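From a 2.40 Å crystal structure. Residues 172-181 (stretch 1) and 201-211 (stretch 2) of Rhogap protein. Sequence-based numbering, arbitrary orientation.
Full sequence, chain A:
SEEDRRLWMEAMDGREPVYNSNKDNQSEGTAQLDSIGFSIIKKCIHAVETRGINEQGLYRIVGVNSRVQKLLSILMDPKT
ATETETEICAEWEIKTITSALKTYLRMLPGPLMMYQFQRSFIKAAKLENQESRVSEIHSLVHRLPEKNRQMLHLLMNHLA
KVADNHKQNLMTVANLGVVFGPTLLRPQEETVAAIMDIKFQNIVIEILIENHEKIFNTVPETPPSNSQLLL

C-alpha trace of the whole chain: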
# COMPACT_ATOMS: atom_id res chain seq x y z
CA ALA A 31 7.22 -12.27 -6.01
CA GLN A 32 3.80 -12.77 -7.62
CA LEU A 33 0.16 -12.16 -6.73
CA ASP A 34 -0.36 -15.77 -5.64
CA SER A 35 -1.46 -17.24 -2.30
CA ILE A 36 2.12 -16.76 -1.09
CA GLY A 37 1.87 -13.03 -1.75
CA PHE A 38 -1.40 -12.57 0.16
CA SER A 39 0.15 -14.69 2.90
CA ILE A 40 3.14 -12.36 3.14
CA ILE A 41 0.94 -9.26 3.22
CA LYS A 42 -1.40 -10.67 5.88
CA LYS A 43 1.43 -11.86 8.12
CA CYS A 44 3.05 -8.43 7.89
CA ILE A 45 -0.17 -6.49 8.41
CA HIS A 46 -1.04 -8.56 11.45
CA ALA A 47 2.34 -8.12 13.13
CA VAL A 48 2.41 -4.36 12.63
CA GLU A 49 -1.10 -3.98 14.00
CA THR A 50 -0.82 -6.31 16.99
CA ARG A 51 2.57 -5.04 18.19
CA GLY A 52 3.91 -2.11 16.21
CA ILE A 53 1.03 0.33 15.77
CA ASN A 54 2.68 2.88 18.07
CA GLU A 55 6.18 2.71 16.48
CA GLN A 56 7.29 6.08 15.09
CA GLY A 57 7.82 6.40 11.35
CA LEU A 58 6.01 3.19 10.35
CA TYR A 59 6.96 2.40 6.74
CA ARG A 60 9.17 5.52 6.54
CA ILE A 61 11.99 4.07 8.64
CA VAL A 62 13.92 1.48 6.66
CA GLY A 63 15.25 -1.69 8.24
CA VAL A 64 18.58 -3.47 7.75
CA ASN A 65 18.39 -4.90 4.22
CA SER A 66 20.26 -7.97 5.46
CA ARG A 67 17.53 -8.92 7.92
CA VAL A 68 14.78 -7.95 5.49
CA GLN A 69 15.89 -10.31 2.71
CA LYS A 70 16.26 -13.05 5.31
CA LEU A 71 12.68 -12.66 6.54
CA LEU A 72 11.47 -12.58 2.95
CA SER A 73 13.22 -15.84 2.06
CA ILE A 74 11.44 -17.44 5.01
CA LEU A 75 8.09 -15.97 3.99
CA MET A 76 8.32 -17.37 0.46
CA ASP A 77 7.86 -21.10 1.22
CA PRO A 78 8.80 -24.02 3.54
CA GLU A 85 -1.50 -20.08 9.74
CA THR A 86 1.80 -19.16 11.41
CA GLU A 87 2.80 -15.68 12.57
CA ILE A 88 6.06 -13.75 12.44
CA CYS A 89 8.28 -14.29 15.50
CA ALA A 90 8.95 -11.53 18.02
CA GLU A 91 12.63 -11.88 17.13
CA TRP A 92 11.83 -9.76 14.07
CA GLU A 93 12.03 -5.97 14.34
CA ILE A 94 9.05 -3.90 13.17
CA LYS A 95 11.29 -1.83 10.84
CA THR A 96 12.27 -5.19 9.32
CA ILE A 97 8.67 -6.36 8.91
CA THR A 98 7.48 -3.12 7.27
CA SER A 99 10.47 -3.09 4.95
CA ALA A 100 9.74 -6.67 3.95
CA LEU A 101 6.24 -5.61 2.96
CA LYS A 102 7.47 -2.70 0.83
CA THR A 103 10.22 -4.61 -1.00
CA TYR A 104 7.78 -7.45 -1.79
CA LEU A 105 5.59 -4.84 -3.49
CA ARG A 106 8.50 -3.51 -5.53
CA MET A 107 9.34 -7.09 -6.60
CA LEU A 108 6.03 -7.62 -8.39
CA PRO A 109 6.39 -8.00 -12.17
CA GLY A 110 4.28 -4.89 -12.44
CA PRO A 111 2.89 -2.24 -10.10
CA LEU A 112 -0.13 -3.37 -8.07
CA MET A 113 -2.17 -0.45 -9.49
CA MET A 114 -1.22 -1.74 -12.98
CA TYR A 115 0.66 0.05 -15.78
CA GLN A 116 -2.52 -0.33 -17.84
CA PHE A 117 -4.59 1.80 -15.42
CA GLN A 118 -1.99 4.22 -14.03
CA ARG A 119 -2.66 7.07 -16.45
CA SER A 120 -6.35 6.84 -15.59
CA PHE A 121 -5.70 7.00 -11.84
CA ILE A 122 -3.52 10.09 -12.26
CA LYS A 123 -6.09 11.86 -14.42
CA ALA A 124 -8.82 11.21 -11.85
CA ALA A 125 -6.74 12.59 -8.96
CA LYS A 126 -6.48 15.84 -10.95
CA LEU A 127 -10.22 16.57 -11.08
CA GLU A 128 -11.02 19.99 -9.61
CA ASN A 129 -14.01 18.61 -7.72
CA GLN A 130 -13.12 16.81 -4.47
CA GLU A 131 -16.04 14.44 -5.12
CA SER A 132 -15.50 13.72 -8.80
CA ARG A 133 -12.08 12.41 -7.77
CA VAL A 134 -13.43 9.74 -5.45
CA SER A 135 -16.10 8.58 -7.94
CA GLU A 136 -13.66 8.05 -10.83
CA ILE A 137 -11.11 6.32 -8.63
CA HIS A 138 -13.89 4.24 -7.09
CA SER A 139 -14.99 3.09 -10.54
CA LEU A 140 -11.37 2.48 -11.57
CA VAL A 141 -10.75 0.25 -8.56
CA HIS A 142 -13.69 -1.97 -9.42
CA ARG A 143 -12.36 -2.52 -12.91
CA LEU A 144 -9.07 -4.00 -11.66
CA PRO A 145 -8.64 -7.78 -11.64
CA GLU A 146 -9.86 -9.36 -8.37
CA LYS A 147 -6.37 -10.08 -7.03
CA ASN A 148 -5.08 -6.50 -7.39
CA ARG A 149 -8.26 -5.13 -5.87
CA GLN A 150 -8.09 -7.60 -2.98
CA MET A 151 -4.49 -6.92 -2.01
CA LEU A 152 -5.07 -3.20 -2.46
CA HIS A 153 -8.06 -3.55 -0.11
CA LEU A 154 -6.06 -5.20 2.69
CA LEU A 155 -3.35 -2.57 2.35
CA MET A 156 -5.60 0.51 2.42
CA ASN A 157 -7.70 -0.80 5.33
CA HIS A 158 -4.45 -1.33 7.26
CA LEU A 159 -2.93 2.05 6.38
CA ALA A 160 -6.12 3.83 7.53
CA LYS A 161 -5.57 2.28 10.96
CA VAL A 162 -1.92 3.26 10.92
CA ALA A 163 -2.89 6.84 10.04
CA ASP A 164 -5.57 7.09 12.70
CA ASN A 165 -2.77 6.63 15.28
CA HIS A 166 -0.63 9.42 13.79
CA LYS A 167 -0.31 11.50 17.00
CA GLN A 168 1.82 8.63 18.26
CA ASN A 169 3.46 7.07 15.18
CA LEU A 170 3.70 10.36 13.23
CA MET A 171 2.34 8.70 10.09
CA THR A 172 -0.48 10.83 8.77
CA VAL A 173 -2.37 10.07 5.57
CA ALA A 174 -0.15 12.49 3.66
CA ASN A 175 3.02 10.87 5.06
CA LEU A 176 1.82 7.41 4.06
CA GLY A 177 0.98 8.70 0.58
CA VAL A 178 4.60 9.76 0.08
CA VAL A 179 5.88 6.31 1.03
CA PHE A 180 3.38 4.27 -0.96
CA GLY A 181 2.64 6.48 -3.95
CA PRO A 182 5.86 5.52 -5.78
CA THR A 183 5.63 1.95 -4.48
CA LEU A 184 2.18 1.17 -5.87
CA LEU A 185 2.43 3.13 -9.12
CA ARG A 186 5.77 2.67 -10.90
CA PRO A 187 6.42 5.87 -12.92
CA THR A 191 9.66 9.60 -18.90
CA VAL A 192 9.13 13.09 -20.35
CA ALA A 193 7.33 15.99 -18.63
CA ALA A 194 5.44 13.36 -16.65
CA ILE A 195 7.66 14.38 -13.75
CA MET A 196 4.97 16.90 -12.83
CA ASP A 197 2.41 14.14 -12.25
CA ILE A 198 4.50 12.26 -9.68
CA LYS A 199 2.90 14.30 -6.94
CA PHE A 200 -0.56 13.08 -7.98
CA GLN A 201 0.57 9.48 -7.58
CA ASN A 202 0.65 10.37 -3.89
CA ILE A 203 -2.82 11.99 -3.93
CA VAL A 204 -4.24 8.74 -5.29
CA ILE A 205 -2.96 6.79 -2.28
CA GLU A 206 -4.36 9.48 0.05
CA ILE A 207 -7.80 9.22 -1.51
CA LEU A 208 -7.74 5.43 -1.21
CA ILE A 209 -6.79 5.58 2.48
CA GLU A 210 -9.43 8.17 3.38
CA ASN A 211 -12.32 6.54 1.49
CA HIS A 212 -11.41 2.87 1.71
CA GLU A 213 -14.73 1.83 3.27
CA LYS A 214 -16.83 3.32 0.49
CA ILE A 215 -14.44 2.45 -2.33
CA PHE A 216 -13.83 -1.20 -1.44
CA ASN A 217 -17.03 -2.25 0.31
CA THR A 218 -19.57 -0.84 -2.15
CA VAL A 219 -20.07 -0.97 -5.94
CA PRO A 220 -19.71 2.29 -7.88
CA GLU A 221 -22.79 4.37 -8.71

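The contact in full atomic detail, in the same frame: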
# COMPACT_ATOMS: atom_id res chain seq x y z
N THR A 172 0.79 10.32 9.22
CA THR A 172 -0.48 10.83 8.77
C THR A 172 -0.77 10.26 7.39
O THR A 172 0.08 9.60 6.79
CB THR A 172 -0.45 12.36 8.64
OG1 THR A 172 0.49 12.73 7.63
CG2 THR A 172 -0.05 13.00 9.97
N VAL A 173 -1.97 10.53 6.89
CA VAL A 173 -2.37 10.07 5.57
C VAL A 173 -1.36 10.57 4.54
O VAL A 173 -0.82 9.81 3.74
CB VAL A 173 -3.79 10.60 5.23
CG1 VAL A 173 -4.13 10.30 3.78
CG2 VAL A 173 -4.81 9.95 6.16
N ALA A 174 -1.09 11.87 4.58
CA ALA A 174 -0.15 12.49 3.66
C ALA A 174 1.22 11.81 3.71
O ALA A 174 1.82 11.54 2.67
CB ALA A 174 -0.03 13.97 3.96
N ASN A 175 1.72 11.53 4.92
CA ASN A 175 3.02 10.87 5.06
C ASN A 175 3.01 9.45 4.49
O ASN A 175 4.02 8.97 3.99
CB ASN A 175 3.44 10.80 6.53
CG ASN A 175 3.89 12.14 7.08
OD1 ASN A 175 4.14 13.08 6.32
ND2 ASN A 175 4.01 12.23 8.40
N LEU A 176 1.88 8.76 4.59
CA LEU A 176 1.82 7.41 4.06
C LEU A 176 1.75 7.49 2.53
O LEU A 176 2.30 6.65 1.83
CB LEU A 176 0.62 6.67 4.64
CG LEU A 176 0.78 6.37 6.14
CD1 LEU A 176 -0.53 5.89 6.75
CD2 LEU A 176 1.89 5.34 6.34
N GLY A 177 1.09 8.53 2.02
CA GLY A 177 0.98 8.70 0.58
C GLY A 177 2.35 8.85 -0.07
O GLY A 177 2.58 8.32 -1.17
N VAL A 178 3.25 9.55 0.60
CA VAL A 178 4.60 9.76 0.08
C VAL A 178 5.38 8.45 0.01
O VAL A 178 6.14 8.23 -0.93
CB VAL A 178 5.40 10.76 0.97
CG1 VAL A 178 6.89 10.63 0.72
CG2 VAL A 178 4.94 12.18 0.68
N VAL A 179 5.19 7.59 1.00
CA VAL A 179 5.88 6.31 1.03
C VAL A 179 5.32 5.29 0.05
O VAL A 179 6.06 4.54 -0.57
CB VAL A 179 5.83 5.66 2.42
CG1 VAL A 179 6.53 4.32 2.39
CG2 VAL A 179 6.47 6.57 3.45
N PHE A 180 4.00 5.26 -0.09
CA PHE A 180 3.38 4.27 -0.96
C PHE A 180 3.02 4.69 -2.37
O PHE A 180 2.80 3.84 -3.22
CB PHE A 180 2.14 3.69 -0.26
CG PHE A 180 2.47 2.73 0.85
CD1 PHE A 180 2.65 3.20 2.16
CD2 PHE A 180 2.64 1.38 0.60
CE1 PHE A 180 3.00 2.32 3.19
CE2 PHE A 180 2.99 0.50 1.62
CZ PHE A 180 3.17 0.97 2.92
N GLY A 181 2.96 5.99 -2.62
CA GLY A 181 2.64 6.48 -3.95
C GLY A 181 3.58 5.91 -5.00
O GLY A 181 3.13 5.34 -5.99
N GLN A 201 0.53 10.91 -7.87
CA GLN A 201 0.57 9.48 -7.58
C GLN A 201 0.32 9.36 -6.08
O GLN A 201 -0.30 8.40 -5.61
CB GLN A 201 1.93 8.89 -7.91
CG GLN A 201 2.41 9.15 -9.32
CD GLN A 201 3.53 8.21 -9.73
OE1 GLN A 201 4.41 7.89 -8.92
NE2 GLN A 201 3.52 7.77 -10.98
N ASN A 202 0.80 10.34 -5.33
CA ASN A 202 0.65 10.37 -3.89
C ASN A 202 -0.79 10.71 -3.47
O ASN A 202 -1.29 10.17 -2.49
CB ASN A 202 1.64 11.36 -3.28
CG ASN A 202 3.08 11.00 -3.60
OD1 ASN A 202 3.36 9.97 -4.20
ND2 ASN A 202 4.01 11.86 -3.18
N ILE A 203 -1.44 11.60 -4.22
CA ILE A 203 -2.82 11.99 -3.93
C ILE A 203 -3.76 10.79 -4.08
O ILE A 203 -4.75 10.65 -3.35
CB ILE A 203 -3.30 13.11 -4.90
CG1 ILE A 203 -2.39 14.33 -4.78
CG2 ILE A 203 -4.74 13.49 -4.60
CD1 ILE A 203 -2.30 14.90 -3.38
N VAL A 204 -3.44 9.93 -5.04
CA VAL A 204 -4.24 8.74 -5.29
C VAL A 204 -4.23 7.85 -4.03
O VAL A 204 -5.28 7.39 -3.59
CB VAL A 204 -3.69 7.96 -6.53
CG1 VAL A 204 -4.29 6.56 -6.58
CG2 VAL A 204 -4.05 8.72 -7.81
N ILE A 205 -3.05 7.62 -3.47
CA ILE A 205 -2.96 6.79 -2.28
C ILE A 205 -3.76 7.43 -1.13
O ILE A 205 -4.48 6.74 -0.40
CB ILE A 205 -1.50 6.58 -1.85
CG1 ILE A 205 -0.69 6.02 -3.03
CG2 ILE A 205 -1.44 5.66 -0.64
CD1 ILE A 205 -1.28 4.78 -3.69
N GLU A 206 -3.65 8.75 -0.99
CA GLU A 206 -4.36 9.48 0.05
C GLU A 206 -5.85 9.27 -0.07
O GLU A 206 -6.53 9.01 0.92
CB GLU A 206 -4.05 10.97 -0.03
CG GLU A 206 -2.66 11.35 0.43
CD GLU A 206 -2.47 12.85 0.39
OE1 GLU A 206 -3.50 13.57 0.42
OE2 GLU A 206 -1.32 13.31 0.34
N ILE A 207 -6.37 9.40 -1.28
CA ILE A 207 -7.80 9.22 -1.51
C ILE A 207 -8.23 7.80 -1.15
O ILE A 207 -9.29 7.60 -0.57
CB ILE A 207 -8.16 9.51 -2.98
CG1 ILE A 207 -7.97 11.01 -3.27
CG2 ILE A 207 -9.60 9.11 -3.25
CD1 ILE A 207 -8.00 11.37 -4.75
N LEU A 208 -7.41 6.82 -1.50
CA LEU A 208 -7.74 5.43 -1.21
C LEU A 208 -7.73 5.12 0.28
O LEU A 208 -8.49 4.26 0.73
CB LEU A 208 -6.77 4.49 -1.93
CG LEU A 208 -6.96 4.39 -3.45
CD1 LEU A 208 -5.94 3.42 -4.03
CD2 LEU A 208 -8.37 3.93 -3.77
N ILE A 209 -6.87 5.79 1.03
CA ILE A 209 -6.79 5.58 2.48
C ILE A 209 -8.01 6.23 3.16
O ILE A 209 -8.68 5.60 3.98
CB ILE A 209 -5.50 6.20 3.08
CG1 ILE A 209 -4.27 5.44 2.56
CG2 ILE A 209 -5.54 6.17 4.61
CD1 ILE A 209 -2.95 6.08 2.94
N GLU A 210 -8.32 7.46 2.79
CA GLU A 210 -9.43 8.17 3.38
C GLU A 210 -10.84 7.72 3.00
O GLU A 210 -11.79 8.03 3.72
CB GLU A 210 -9.28 9.67 3.13
CG GLU A 210 -8.28 10.31 4.08
CD GLU A 210 -8.12 11.80 3.85
OE1 GLU A 210 -9.15 12.50 3.81
OE2 GLU A 210 -6.96 12.27 3.72
N ASN A 211 -10.99 6.99 1.90
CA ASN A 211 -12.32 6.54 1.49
C ASN A 211 -12.33 5.05 1.23
O ASN A 211 -13.11 4.58 0.40
CB ASN A 211 -12.74 7.26 0.21
CG ASN A 211 -12.68 8.77 0.34
OD1 ASN A 211 -13.58 9.40 0.90
ND2 ASN A 211 -11.61 9.36 -0.18
O HOH W 1 0.94 12.34 0.09
O HOH W 2 6.92 10.74 -3.15

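Two helices pack here, 173-181 and 201-210. Their axes approach to 7.9 Å, and their N-to-C directions differ by 126°. The contact buries 542 Å², both sides summed. No direct hydrogen bond crosses it, so the fit rests on shape, with two waters at its margin.

The main hollow lies on the first helix, at Gly177 and Gly181, one turn apart. Neither has a side chain, and in both a CB would point toward the second helix. The space is used by the partner. At Gly181 the backbones come closest in register, with Gly181 CA 4.4 Å from Asn202 CA. Asn202 OD1 sits 3.6 Å from Gly181 CA. A CB in ideal position on Gly181 would lie 2.1 Å from Asn202 OD1, which is a clash. At Gly177 the fit is tight rather than impossible: an ideal CB would be 3.1 Å from both Asn202 O and Glu206 CG.

Asn202 and Ile205 fill this hollow together, and Glu206 CG closes in at Gly177. The CA-to-CB bond of Ile205 points toward the first helix. Ile205 CG1 reaches to 3.5 Å from Gly181 CA, and Ile205 CB lies 4.1 Å from Gly177 CA. Ile205 CG2 touches Phe180 CB at 4.1 Å. The Phe180 ring leads away from the second helix, so only the base of that side chain takes part in this apolar contact.

Toward the start of the first helix the roles change, and side chains meet side chains. Ile209 points toward the first helix and meets two residues that point back. Its CD1 packs against Leu176 CB at 4.0 Å, and its CG2 lies 4.2 Å from Val173 CG2. Val173 projects here and has the largest area covered by the other stretch. Val173 CG1 rests 3.8 Å from Glu206 CG and 3.4 Å from Glu210 OE2. The two glutamates leave their helix sideways, but their ends come nearer to the first helix.

Two waters link the helices, which make no direct hydrogen bond. The O of water 1 lies 2.8 Å from Ala174 O and 2.5 Å from Glu206 OE2, and donates to both. Glu206 OE2 is also 3.6 Å from Ala174 CA. The O of water 2 lies 3.1 Å from Asn202 ND2, from which it accepts, and 3.4 Å from Val178 O, to which it donates a weak bond.

The first helix is capped at its start: Thr172 OG1 accepts from Asn175 N at 3.2 Å. Thr172 itself does not reach the second helix.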